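Local coordinates for protein Ton_1535 (Thermococcus onnurineus, PDB 3ZPJ) that is of unknown function but folds into an all-helical alpha-solenoid that carries an unusual left-handed helical turn, at residues I161-E166 against N194-I199; D179-A184 against A198-K203; A315-A320 against E346-E351; Q307-R312 against S338-K343. All coordinates share one frame; numbering follows the deposited sequence.

Contact 1: I161-E166 against N194-I199; sequences IGDLLE and NQRAAI
Two torsions bring the charges of Asp163 and Arg196 together: Asp163 sets its CG beside its own backbone N, opposite the carbonyl carbon, and the long Arg196 chain, after leaving CA in the same sense, bends at chi3 (-103°) to present NH1. The pair bridges helix 151-170 and helix 194-209 of the alpha-solenoid, which are separated in sequence by helix 174-190. The backbones stay apart: with 8.9 Å between the CA atoms of Asp163 and Arg196, the closest such pair here, the gap is spanned by side chains, and the two segments bury only 145 Å² between them. Arg196 NH1 donates to Asp163 OD1 at 2.7 Å, a charge-assisted hydrogen bond. Its N-H...O angle of 138° is clearly bent, and NH1 meets OD1 on the syn side, somewhat out of the carboxylate plane. The carboxylate and guanidinium planes are turned 40° from each other, and Asp163 OD2 lies farther from NH1, at 3.3 Å, so the contact rests on one oxygen and not on a flat two-pronged pairing. Both side chains also touch Phe188 of helix 174-190, so the salt bridge lies against the helix that comes between the two in sequence. One turn along, Glu166 reaches out on an extended chain. Its main polar partner lies beyond this pair of segments, in the salt bridge to Lys203 NZ; across the contact itself, Glu166 OE2 rests against the Ile199 methyl CG2 at 3.9 Å.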
loop_
_atom_site.group_PDB
_atom_site.type_symbol
_atom_site.label_atom_id
_atom_site.label_comp_id
_atom_site.label_asym_id
_atom_site.label_seq_id
_atom_site.Cartn_x
_atom_site.Cartn_y
_atom_site.Cartn_z
ATOM N N ILE A 161 -11.383 -10.856 7.141
ATOM C CA ILE A 161 -10.980 -9.483 7.428
ATOM C C ILE A 161 -9.499 -9.330 7.076
ATOM O O ILE A 161 -9.116 -8.364 6.436
ATOM C CB ILE A 161 -11.184 -9.174 8.893
ATOM C CG1 ILE A 161 -12.677 -9.304 9.223
ATOM C CG2 ILE A 161 -10.691 -7.773 9.229
ATOM C CD1 ILE A 161 -13.010 -8.778 10.609
ATOM N N GLY A 162 -8.688 -10.306 7.486
ATOM C CA GLY A 162 -7.297 -10.380 7.089
ATOM C C GLY A 162 -7.108 -10.208 5.598
ATOM O O GLY A 162 -6.335 -9.343 5.188
ATOM N N ASP A 163 -7.815 -11.008 4.793
ATOM C CA ASP A 163 -7.676 -10.926 3.348
ATOM C C ASP A 163 -8.001 -9.522 2.873
ATOM O O ASP A 163 -7.291 -8.967 2.035
ATOM C CB ASP A 163 -8.587 -11.917 2.624
ATOM C CG ASP A 163 -8.169 -13.370 2.816
ATOM O OD1 ASP A 163 -7.039 -13.614 3.256
ATOM O OD2 ASP A 163 -8.981 -14.274 2.519
ATOM N N LEU A 164 -9.069 -8.938 3.411
ATOM C CA LEU A 164 -9.462 -7.606 2.962
ATOM C C LEU A 164 -8.509 -6.493 3.443
ATOM O O LEU A 164 -8.256 -5.521 2.715
ATOM C CB LEU A 164 -10.922 -7.303 3.329
ATOM C CG LEU A 164 -11.942 -8.265 2.695
ATOM C CD1 LEU A 164 -13.343 -8.114 3.255
ATOM C CD2 LEU A 164 -11.988 -8.075 1.233
ATOM N N LEU A 165 -7.996 -6.631 4.662
ATOM C CA LEU A 165 -7.014 -5.686 5.184
ATOM C C LEU A 165 -5.837 -5.696 4.212
ATOM O O LEU A 165 -5.402 -4.653 3.746
ATOM C CB LEU A 165 -6.565 -6.075 6.600
ATOM C CG LEU A 165 -7.495 -5.708 7.754
ATOM C CD1 LEU A 165 -7.142 -6.525 8.988
ATOM C CD2 LEU A 165 -7.440 -4.220 8.080
ATOM N N GLU A 166 -5.392 -6.898 3.855
ATOM C CA GLU A 166 -4.260 -7.070 2.959
ATOM C C GLU A 166 -4.490 -6.440 1.595
ATOM O O GLU A 166 -3.613 -5.753 1.066
ATOM C CB GLU A 166 -3.866 -8.547 2.820
ATOM C CG GLU A 166 -2.589 -8.745 1.995
ATOM C CD GLU A 166 -2.279 -10.201 1.680
ATOM O OE1 GLU A 166 -3.104 -11.082 2.010
ATOM O OE2 GLU A 166 -1.202 -10.461 1.092
ATOM N N ASN A 194 0.008 -19.851 8.125
ATOM C CA ASN A 194 1.397 -19.410 7.996
ATOM C C ASN A 194 1.818 -18.959 6.600
ATOM O O ASN A 194 2.676 -18.098 6.478
ATOM C CB ASN A 194 2.336 -20.488 8.516
ATOM C CG ASN A 194 3.149 -20.009 9.699
ATOM O OD1 ASN A 194 2.867 -18.960 10.275
ATOM N ND2 ASN A 194 4.166 -20.778 10.066
ATOM N N GLN A 195 1.200 -19.523 5.556
ATOM C CA GLN A 195 1.535 -19.146 4.177
ATOM C C GLN A 195 1.159 -17.721 3.916
ATOM O O GLN A 195 1.916 -16.959 3.301
ATOM C CB GLN A 195 0.895 -20.070 3.137
ATOM C CG GLN A 195 1.529 -21.441 3.163
ATOM C CD GLN A 195 1.053 -22.348 2.031
ATOM O OE1 GLN A 195 0.553 -21.877 1.011
ATOM N NE2 GLN A 195 1.240 -23.651 2.199
ATOM N N ARG A 196 -0.005 -17.358 4.412
ATOM C CA ARG A 196 -0.475 -16.010 4.288
ATOM C C ARG A 196 0.278 -15.038 5.184
ATOM O O ARG A 196 0.534 -13.900 4.790
ATOM C CB ARG A 196 -1.964 -15.955 4.588
ATOM C CG ARG A 196 -2.815 -16.454 3.450
ATOM C CD ARG A 196 -4.284 -16.043 3.695
ATOM N NE ARG A 196 -5.030 -17.190 4.163
ATOM C CZ ARG A 196 -6.299 -17.160 4.566
ATOM N NH1 ARG A 196 -6.994 -16.023 4.565
ATOM N NH2 ARG A 196 -6.861 -18.279 4.964
ATOM N N ALA A 197 0.607 -15.459 6.397
ATOM C CA ALA A 197 1.388 -14.587 7.260
ATOM C C ALA A 197 2.744 -14.233 6.590
ATOM O O ALA A 197 3.182 -13.086 6.648
ATOM C CB ALA A 197 1.596 -15.224 8.632
ATOM N N ALA A 198 3.364 -15.207 5.919
ATOM C CA ALA A 198 4.706 -15.015 5.333
ATOM C C ALA A 198 4.662 -13.935 4.233
ATOM O O ALA A 198 5.425 -12.973 4.251
ATOM C CB ALA A 198 5.232 -16.334 4.788
ATOM N N ILE A 199 3.706 -14.063 3.322
ATOM C CA ILE A 199 3.532 -13.089 2.256
ATOM C C ILE A 199 3.322 -11.671 2.799
ATOM O O ILE A 199 3.917 -10.707 2.297
ATOM C CB ILE A 199 2.364 -13.498 1.334
ATOM C CG1 ILE A 199 2.699 -14.798 0.600
ATOM C CG2 ILE A 199 2.041 -12.410 0.342
ATOM C CD1 ILE A 199 3.938 -14.684 -0.250
#

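Contact 2: D179-A184 against A198-K203; sequences DFYKMA and AIVEKK
The helical segments 179-184 and 198-203 run antiparallel, their N-to-C directions 155° apart and their axes 9.5 Å from each other, with Tyr181 and Val200 closest at 6.5 Å between CA atoms. Val200 points toward the other segment: with CG1 anti to the backbone N (chi1 176°), that methyl lies 3.4 Å from Tyr181 O. The same methyl lies 4.2 Å from Tyr181 CB and also grazes Ala184 CB. One turn on, Lys203 sets its CB over one face of the Tyr181 ring. The evidence for a CH-pi contact is direct, since CB sits 4.2 Å from the ring centroid and only 18° off the normal, displaced toward the rim. This is the interface of an antiparallel alpha-hairpin in the solenoid, formed by helix 174-190 and the next helix, 194-209. The two side chains cross at about a right angle, and farther along the lysine, CD passes the hydroxyl end of the ring, 4.1 Å from Tyr181 CE1. Both polar ends find partners outside the hairpin interface: Tyr181 OH hydrogen-bonds to Asp170 and Arg219, while Lys203 NZ forms salt bridges with Glu166 and Asp170, making Asp170 a partner of both.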
loop_
_atom_site.group_PDB
_atom_site.type_symbol
_atom_site.label_atom_id
_atom_site.label_comp_id
_atom_site.label_asym_id
_atom_site.label_seq_id
_atom_site.Cartn_x
_atom_site.Cartn_y
_atom_site.Cartn_z
ATOM N N ASP A 179 -0.430 0.274 8.263
ATOM C CA ASP A 179 -1.339 -0.134 9.336
ATOM C C ASP A 179 -2.257 -1.315 8.959
ATOM O O ASP A 179 -2.574 -2.156 9.795
ATOM C CB ASP A 179 -2.152 1.059 9.788
ATOM C CG ASP A 179 -1.367 1.986 10.701
ATOM O OD1 ASP A 179 -0.399 1.505 11.324
ATOM O OD2 ASP A 179 -1.726 3.183 10.800
ATOM N N PHE A 180 -2.653 -1.374 7.693
ATOM C CA PHE A 180 -3.496 -2.444 7.175
ATOM C C PHE A 180 -2.721 -3.749 7.169
ATOM O O PHE A 180 -3.228 -4.799 7.571
ATOM C CB PHE A 180 -3.974 -2.102 5.757
ATOM C CG PHE A 180 -4.851 -0.881 5.703
ATOM C CD1 PHE A 180 -4.292 0.390 5.685
ATOM C CD2 PHE A 180 -6.234 -1.002 5.719
ATOM C CE1 PHE A 180 -5.090 1.519 5.670
ATOM C CE2 PHE A 180 -7.038 0.124 5.705
ATOM C CZ PHE A 180 -6.468 1.391 5.672
ATOM N N TYR A 181 -1.482 -3.677 6.709
ATOM C CA TYR A 181 -0.623 -4.844 6.682
ATOM C C TYR A 181 -0.316 -5.404 8.081
ATOM O O TYR A 181 -0.288 -6.620 8.278
ATOM C CB TYR A 181 0.689 -4.507 5.997
ATOM C CG TYR A 181 0.653 -4.397 4.501
ATOM C CD1 TYR A 181 -0.277 -5.084 3.732
ATOM C CD2 TYR A 181 1.598 -3.610 3.842
ATOM C CE1 TYR A 181 -0.275 -4.960 2.310
ATOM C CE2 TYR A 181 1.613 -3.489 2.465
ATOM C CZ TYR A 181 0.690 -4.152 1.700
ATOM O OH TYR A 181 0.774 -3.994 0.329
ATOM N N LYS A 182 -0.085 -4.529 9.048
ATOM C CA LYS A 182 0.206 -4.992 10.402
ATOM C C LYS A 182 -0.986 -5.750 10.985
ATOM O O LYS A 182 -0.800 -6.788 11.621
ATOM C CB LYS A 182 0.556 -3.829 11.327
ATOM C CG LYS A 182 1.582 -2.873 10.796
ATOM C CD LYS A 182 2.996 -3.313 11.045
ATOM C CE LYS A 182 3.917 -2.111 10.927
ATOM N NZ LYS A 182 3.387 -0.989 11.753
ATOM N N MET A 183 -2.200 -5.236 10.762
ATOM C CA MET A 183 -3.428 -5.881 11.280
ATOM C C MET A 183 -3.636 -7.239 10.607
ATOM O O MET A 183 -3.877 -8.250 11.280
ATOM C CB MET A 183 -4.674 -4.987 11.128
ATOM C CG MET A 183 -5.775 -5.297 12.156
ATOM S SD MET A 183 -7.274 -4.283 12.175
ATOM C CE MET A 183 -6.589 -2.737 11.734
ATOM N N ALA A 184 -3.447 -7.283 9.296
ATOM C CA ALA A 184 -3.593 -8.533 8.564
ATOM C C ALA A 184 -2.596 -9.578 9.075
ATOM O O ALA A 184 -2.980 -10.728 9.355
ATOM C CB ALA A 184 -3.447 -8.309 7.052
ATOM N N ALA A 198 3.364 -15.207 5.919
ATOM C CA ALA A 198 4.706 -15.015 5.333
ATOM C C ALA A 198 4.662 -13.935 4.233
ATOM O O ALA A 198 5.425 -12.973 4.251
ATOM C CB ALA A 198 5.232 -16.334 4.788
ATOM N N ILE A 199 3.706 -14.063 3.322
ATOM C CA ILE A 199 3.532 -13.089 2.256
ATOM C C ILE A 199 3.322 -11.671 2.799
ATOM O O ILE A 199 3.917 -10.707 2.297
ATOM C CB ILE A 199 2.364 -13.498 1.334
ATOM C CG1 ILE A 199 2.699 -14.798 0.600
ATOM C CG2 ILE A 199 2.041 -12.410 0.342
ATOM C CD1 ILE A 199 3.938 -14.684 -0.250
ATOM N N VAL A 200 2.499 -11.534 3.837
ATOM C CA VAL A 200 2.255 -10.207 4.375
ATOM C C VAL A 200 3.493 -9.666 5.094
ATOM O O VAL A 200 3.760 -8.469 5.058
ATOM C CB VAL A 200 1.018 -10.143 5.311
ATOM C CG1 VAL A 200 0.873 -8.728 5.917
ATOM C CG2 VAL A 200 -0.236 -10.499 4.556
ATOM N N GLU A 201 4.211 -10.541 5.787
ATOM C CA GLU A 201 5.457 -10.143 6.409
ATOM C C GLU A 201 6.394 -9.564 5.319
ATOM O O GLU A 201 6.975 -8.500 5.492
ATOM C CB GLU A 201 6.075 -11.350 7.113
ATOM C CG GLU A 201 7.503 -11.185 7.617
ATOM C CD GLU A 201 7.933 -12.391 8.454
ATOM O OE1 GLU A 201 7.059 -13.227 8.778
ATOM O OE2 GLU A 201 9.127 -12.513 8.790
ATOM N N LYS A 202 6.476 -10.258 4.186
ATOM C CA LYS A 202 7.261 -9.793 3.052
ATOM C C LYS A 202 6.734 -8.464 2.489
ATOM O O LYS A 202 7.524 -7.585 2.168
ATOM C CB LYS A 202 7.332 -10.876 1.972
ATOM C CG LYS A 202 8.243 -10.545 0.825
ATOM C CD LYS A 202 8.408 -11.741 -0.076
ATOM C CE LYS A 202 8.985 -11.350 -1.413
ATOM N NZ LYS A 202 8.894 -12.483 -2.378
ATOM N N LYS A 203 5.415 -8.290 2.412
ATOM C CA LYS A 203 4.872 -7.008 1.912
ATOM C C LYS A 203 5.184 -5.848 2.863
ATOM O O LYS A 203 5.195 -4.675 2.467
ATOM C CB LYS A 203 3.359 -7.095 1.646
ATOM C CG LYS A 203 2.980 -8.052 0.516
ATOM C CD LYS A 203 1.479 -8.124 0.312
ATOM C CE LYS A 203 1.085 -8.857 -0.964
ATOM N NZ LYS A 203 -0.400 -9.163 -1.019
#

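Contact 3: A315-A320 against E346-E351; sequences ALKAIA and EEALNE
Electrostatics first: Lys317 places its ammonium group between two glutamates of the facing helix. NZ lies 3.3 Å from Glu347 OE1 and 3.5 Å from Glu351 OE2; both are salt bridges, but at these lengths the hydrogen bonds within them are weak. The two glutamates are four residues apart and so stand one turn from each other on the same side of their helix, each with an extended chain. The lysine meets Glu351 at about a right angle and Glu347 more slantwise.

Apolar packing comes from the stem of the same lysine. CG starts anti to the backbone N (chi1 176°), which runs the chain across to Ala348, whose CB lies 3.6 Å from both Lys317 CG and Lys317 CD. A bend at chi3 (113°) then turns NZ toward the carboxylates. The small alanine side chain matches a close backbone approach, 5.9 Å between the CA atoms of Lys317 and Ala348. Ala320 and Ala348 both touch Ile336 of helix 332-338, so that helix, which lies between the two in sequence, is packed against both segments.

The two segments run almost parallel, 12° apart with axes 10.1 Å from each other. A lysine-centred salt-bridge network joins helix 309-325 to the second helix after it, 342-351, as expected for alternate helices in an alpha-solenoid.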
loop_
_atom_site.group_PDB
_atom_site.type_symbol
_atom_site.label_atom_id
_atom_site.label_comp_id
_atom_site.label_asym_id
_atom_site.label_seq_id
_atom_site.Cartn_x
_atom_site.Cartn_y
_atom_site.Cartn_z
ATOM N N ALA A 315 25.226 8.397 11.737
ATOM C CA ALA A 315 25.586 7.844 10.429
ATOM C C ALA A 315 27.049 7.400 10.386
ATOM O O ALA A 315 27.387 6.377 9.794
ATOM C CB ALA A 315 25.290 8.848 9.323
ATOM N N LEU A 316 27.912 8.174 11.030
ATOM C CA LEU A 316 29.331 7.862 11.046
ATOM C C LEU A 316 29.589 6.583 11.836
ATOM O O LEU A 316 30.466 5.793 11.486
ATOM C CB LEU A 316 30.123 9.032 11.628
ATOM C CG LEU A 316 30.350 10.215 10.683
ATOM C CD1 LEU A 316 31.169 11.323 11.363
ATOM C CD2 LEU A 316 31.049 9.746 9.417
ATOM N N LYS A 317 28.815 6.381 12.900
ATOM C CA LYS A 317 28.954 5.183 13.721
ATOM C C LYS A 317 28.586 3.948 12.908
ATOM O O LYS A 317 29.400 3.030 12.757
ATOM C CB LYS A 317 28.081 5.267 14.981
ATOM C CG LYS A 317 28.119 3.994 15.824
ATOM C CD LYS A 317 27.551 4.203 17.218
ATOM C CE LYS A 317 26.257 3.435 17.422
ATOM N NZ LYS A 317 25.769 3.539 18.827
ATOM N N ALA A 318 27.362 3.945 12.381
ATOM C CA ALA A 318 26.851 2.840 11.571
ATOM C C ALA A 318 27.864 2.390 10.524
ATOM O O ALA A 318 28.185 1.206 10.422
ATOM C CB ALA A 318 25.547 3.235 10.898
ATOM N N ILE A 319 28.371 3.345 9.756
ATOM C CA ILE A 319 29.360 3.040 8.734
ATOM C C ILE A 319 30.554 2.328 9.354
ATOM O O ILE A 319 31.061 1.350 8.804
ATOM C CB ILE A 319 29.838 4.315 8.024
ATOM C CG1 ILE A 319 28.708 4.904 7.172
ATOM C CG2 ILE A 319 31.076 4.028 7.181
ATOM C CD1 ILE A 319 28.990 6.331 6.681
ATOM N N ALA A 320 30.980 2.809 10.516
ATOM C CA ALA A 320 32.162 2.267 11.167
ATOM C C ALA A 320 31.920 0.854 11.682
ATOM O O ALA A 320 32.815 0.015 11.624
ATOM C CB ALA A 320 32.624 3.175 12.288
ATOM N N GLU A 346 31.973 6.773 21.976
ATOM C CA GLU A 346 32.351 5.755 22.953
ATOM C C GLU A 346 31.554 4.471 22.743
ATOM O O GLU A 346 32.099 3.371 22.824
ATOM C CB GLU A 346 32.152 6.278 24.377
ATOM C CG GLU A 346 33.078 7.422 24.741
ATOM C CD GLU A 346 34.532 7.079 24.508
ATOM O OE1 GLU A 346 35.029 6.150 25.173
ATOM O OE2 GLU A 346 35.175 7.731 23.659
ATOM N N GLU A 347 30.264 4.622 22.473
ATOM C CA GLU A 347 29.397 3.484 22.212
ATOM C C GLU A 347 29.871 2.689 21.005
ATOM O O GLU A 347 29.852 1.464 21.010
ATOM C CB GLU A 347 27.974 3.966 21.990
ATOM C CG GLU A 347 27.468 4.805 23.133
ATOM C CD GLU A 347 26.100 5.358 22.855
ATOM O OE1 GLU A 347 25.609 5.160 21.718
ATOM O OE2 GLU A 347 25.520 5.987 23.768
ATOM N N ALA A 348 30.297 3.402 19.973
ATOM C CA ALA A 348 30.861 2.774 18.792
ATOM C C ALA A 348 32.151 2.069 19.165
ATOM O O ALA A 348 32.537 1.088 18.541
ATOM C CB ALA A 348 31.133 3.815 17.726
ATOM N N LEU A 349 32.818 2.578 20.190
ATOM C CA LEU A 349 34.127 2.067 20.575
ATOM C C LEU A 349 33.989 0.799 21.424
ATOM O O LEU A 349 34.912 -0.014 21.513
ATOM C CB LEU A 349 34.917 3.159 21.302
ATOM C CG LEU A 349 36.336 3.449 20.800
ATOM C CD1 LEU A 349 36.559 2.898 19.398
ATOM C CD2 LEU A 349 36.652 4.942 20.854
ATOM N N ASN A 350 32.819 0.638 22.036
ATOM C CA ASN A 350 32.495 -0.571 22.785
ATOM C C ASN A 350 31.961 -1.652 21.860
ATOM O O ASN A 350 32.380 -2.806 21.923
ATOM C CB ASN A 350 31.458 -0.275 23.871
ATOM C CG ASN A 350 31.976 0.673 24.932
ATOM O OD1 ASN A 350 33.162 0.654 25.286
ATOM N ND2 ASN A 350 31.087 1.514 25.448
ATOM N N GLU A 351 31.026 -1.266 20.999
ATOM C CA GLU A 351 30.430 -2.195 20.053
ATOM C C GLU A 351 31.469 -2.813 19.110
ATOM O O GLU A 351 31.292 -3.931 18.639
ATOM C CB GLU A 351 29.294 -1.519 19.287
ATOM C CG GLU A 351 28.175 -1.061 20.203
ATOM C CD GLU A 351 27.051 -0.365 19.463
ATOM O OE1 GLU A 351 26.975 -0.512 18.227
ATOM O OE2 GLU A 351 26.243 0.330 20.117
#

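Contact 4: Q307-R312 against S338-K343; sequences QNIHKR and SIPDPK
Pro340 meets two side chains of the facing helix start. Its CB packs on Ile309 CG1 at 3.6 Å, with Ile309 CD1 close behind, the two side chains sliding past each other in opposite directions. Its CG sits against the Arg312 guanidinium, 3.7 Å from NH2, and the proline crosses that chain at about a right angle. Beside them, the edge of the His310 ring faces Asp341: CD2 is 4.0 Å from OD2, with the ring and carboxylate planes 74° apart. This is no hydrogen bond, because the nearer ring nitrogen, His310 NE2, remains 4.7 Å from Asp341 OD2.

The next layer shows what positions these groups. Ile309 has CG1 anti to its backbone N (chi1 -162°), which sends that branch to the proline, while its CG2 lies over one face of the His310 ring. The Arg312 head is steadied by its NH1, which bonds to Ile306 O and only weakly to Gln307 O.

Farther out, caps set the backbone. Asn308 OD1 accepts from Lys311 N at 2.6 Å in a nearly straight bond (165°), and more weakly from His310 N. Asp341 OD1 takes a weak bond from Lys343 N, and Ser313 OG hydrogen-bonds to both Asp341 N and Ile309 O, joining the two segments. The result is a pair of N-capped helix starts, those of helices 309-325 and 342-351, set side by side at one edge of the alpha-solenoid.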
loop_
_atom_site.group_PDB
_atom_site.type_symbol
_atom_site.label_atom_id
_atom_site.label_comp_id
_atom_site.label_asym_id
_atom_site.label_seq_id
_atom_site.Cartn_x
_atom_site.Cartn_y
_atom_site.Cartn_z
ATOM N N GLN A 307 24.599 17.985 8.151
ATOM C CA GLN A 307 24.818 19.183 8.952
ATOM C C GLN A 307 24.349 19.012 10.396
ATOM O O GLN A 307 24.991 19.503 11.317
ATOM C CB GLN A 307 24.143 20.396 8.303
ATOM C CG GLN A 307 24.792 20.847 7.003
ATOM C CD GLN A 307 26.111 21.569 7.227
ATOM O OE1 GLN A 307 27.128 21.233 6.617
ATOM N NE2 GLN A 307 26.098 22.577 8.097
ATOM N N ASN A 308 23.239 18.314 10.602
ATOM C CA ASN A 308 22.798 18.019 11.965
ATOM C C ASN A 308 23.830 17.190 12.728
ATOM O O ASN A 308 24.098 16.042 12.378
ATOM C CB ASN A 308 21.453 17.294 11.989
ATOM C CG ASN A 308 21.050 16.898 13.395
ATOM O OD1 ASN A 308 21.421 15.831 13.888
ATOM N ND2 ASN A 308 20.318 17.779 14.065
ATOM N N ILE A 309 24.382 17.778 13.784
ATOM C CA ILE A 309 25.504 17.192 14.501
ATOM C C ILE A 309 25.210 15.792 15.059
ATOM O O ILE A 309 26.096 14.942 15.128
ATOM C CB ILE A 309 26.049 18.172 15.589
ATOM C CG1 ILE A 309 27.452 17.778 16.016
ATOM C CG2 ILE A 309 25.118 18.260 16.784
ATOM C CD1 ILE A 309 28.075 18.762 16.963
ATOM N N HIS A 310 23.959 15.531 15.414
ATOM C CA HIS A 310 23.615 14.238 15.991
ATOM C C HIS A 310 23.391 13.183 14.922
ATOM O O HIS A 310 23.833 12.039 15.058
ATOM C CB HIS A 310 22.399 14.367 16.906
ATOM C CG HIS A 310 22.609 15.321 18.042
ATOM N ND1 HIS A 310 22.178 16.630 18.005
ATOM C CD2 HIS A 310 23.235 15.165 19.234
ATOM C CE1 HIS A 310 22.517 17.238 19.130
ATOM N NE2 HIS A 310 23.160 16.370 19.892
ATOM N N LYS A 311 22.707 13.570 13.853
ATOM C CA LYS A 311 22.477 12.653 12.751
ATOM C C LYS A 311 23.807 12.258 12.125
ATOM O O LYS A 311 24.009 11.107 11.754
ATOM C CB LYS A 311 21.546 13.265 11.703
ATOM C CG LYS A 311 20.173 12.607 11.662
ATOM C CD LYS A 311 19.398 12.883 12.943
ATOM C CE LYS A 311 18.202 11.965 13.080
ATOM N NZ LYS A 311 18.618 10.564 13.376
ATOM N N ARG A 312 24.720 13.217 12.032
ATOM C CA ARG A 312 26.034 12.943 11.479
ATOM C C ARG A 312 26.752 11.928 12.366
ATOM O O ARG A 312 27.374 10.980 11.869
ATOM C CB ARG A 312 26.852 14.238 11.326
ATOM C CG ARG A 312 28.296 14.016 10.891
ATOM C CD ARG A 312 28.923 15.275 10.313
ATOM N NE ARG A 312 29.463 16.161 11.342
ATOM C CZ ARG A 312 28.862 17.264 11.792
ATOM N NH1 ARG A 312 27.679 17.638 11.308
ATOM N NH2 ARG A 312 29.445 17.994 12.735
ATOM N N SER A 338 36.205 10.917 14.216
ATOM C CA SER A 338 35.409 11.912 13.512
ATOM C C SER A 338 34.044 12.164 14.148
ATOM O O SER A 338 33.438 13.208 13.914
ATOM C CB SER A 338 35.218 11.478 12.054
ATOM O OG SER A 338 34.242 12.261 11.398
ATOM N N ILE A 339 33.551 11.207 14.930
ATOM C CA ILE A 339 32.219 11.344 15.518
ATOM C C ILE A 339 32.197 12.518 16.493
ATOM O O ILE A 339 32.932 12.517 17.482
ATOM C CB ILE A 339 31.776 10.065 16.244
ATOM C CG1 ILE A 339 31.894 8.851 15.312
ATOM C CG2 ILE A 339 30.351 10.215 16.769
ATOM C CD1 ILE A 339 31.580 7.528 15.977
ATOM N N PRO A 340 31.368 13.534 16.198
ATOM C CA PRO A 340 31.273 14.758 17.011
ATOM C C PRO A 340 30.685 14.510 18.397
ATOM O O PRO A 340 31.080 15.154 19.354
ATOM C CB PRO A 340 30.338 15.660 16.194
ATOM C CG PRO A 340 30.393 15.106 14.800
ATOM C CD PRO A 340 30.570 13.628 14.966
ATOM N N ASP A 341 29.738 13.592 18.508
ATOM C CA ASP A 341 29.207 13.259 19.818
ATOM C C ASP A 341 30.148 12.278 20.503
ATOM O O ASP A 341 30.247 11.125 20.084
ATOM C CB ASP A 341 27.818 12.653 19.691
ATOM C CG ASP A 341 27.065 12.660 20.995
ATOM O OD1 ASP A 341 27.712 12.678 22.070
ATOM O OD2 ASP A 341 25.817 12.658 20.947
ATOM N N PRO A 342 30.850 12.733 21.557
ATOM C CA PRO A 342 31.813 11.837 22.203
ATOM C C PRO A 342 31.105 10.658 22.872
ATOM O O PRO A 342 31.646 9.557 22.865
ATOM C CB PRO A 342 32.515 12.740 23.227
ATOM C CG PRO A 342 31.560 13.827 23.503
ATOM C CD PRO A 342 30.752 14.033 22.246
ATOM N N LYS A 343 29.909 10.883 23.410
ATOM C CA LYS A 343 29.106 9.802 23.972
ATOM C C LYS A 343 28.919 8.667 22.960
ATOM O O LYS A 343 29.288 7.519 23.222
ATOM C CB LYS A 343 27.745 10.324 24.425
ATOM C CG LYS A 343 26.788 9.218 24.832
ATOM C CD LYS A 343 25.486 9.779 25.355
ATOM C CE LYS A 343 24.602 8.676 25.907
ATOM N NZ LYS A 343 23.350 9.232 26.484
#

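Overall arrangement
The contacts form two clusters at separate places along the solenoid. Contacts 1 and 2 share helix 194-209, their centres 6 Å apart, and connect directly through the salt bridge between Glu166 and Lys203, so helices 151-170, 174-190 and 194-209 are cross-linked as a group. Contacts 3 and 4, with centres 11 Å apart, join helices 309-325 and 342-351, contact 4 at their starts and contact 3 further along; Leu316, Ile339 and Ala348 pack between them. Their segments alternate along the chain, whereas contacts 1 and 2 close before either opens. Nearest atoms of contacts 2 and 4 remain about 19 Å apart. Each cluster thus ties neighbouring helices locally, as expected where a fold is built by stacking in sequence order.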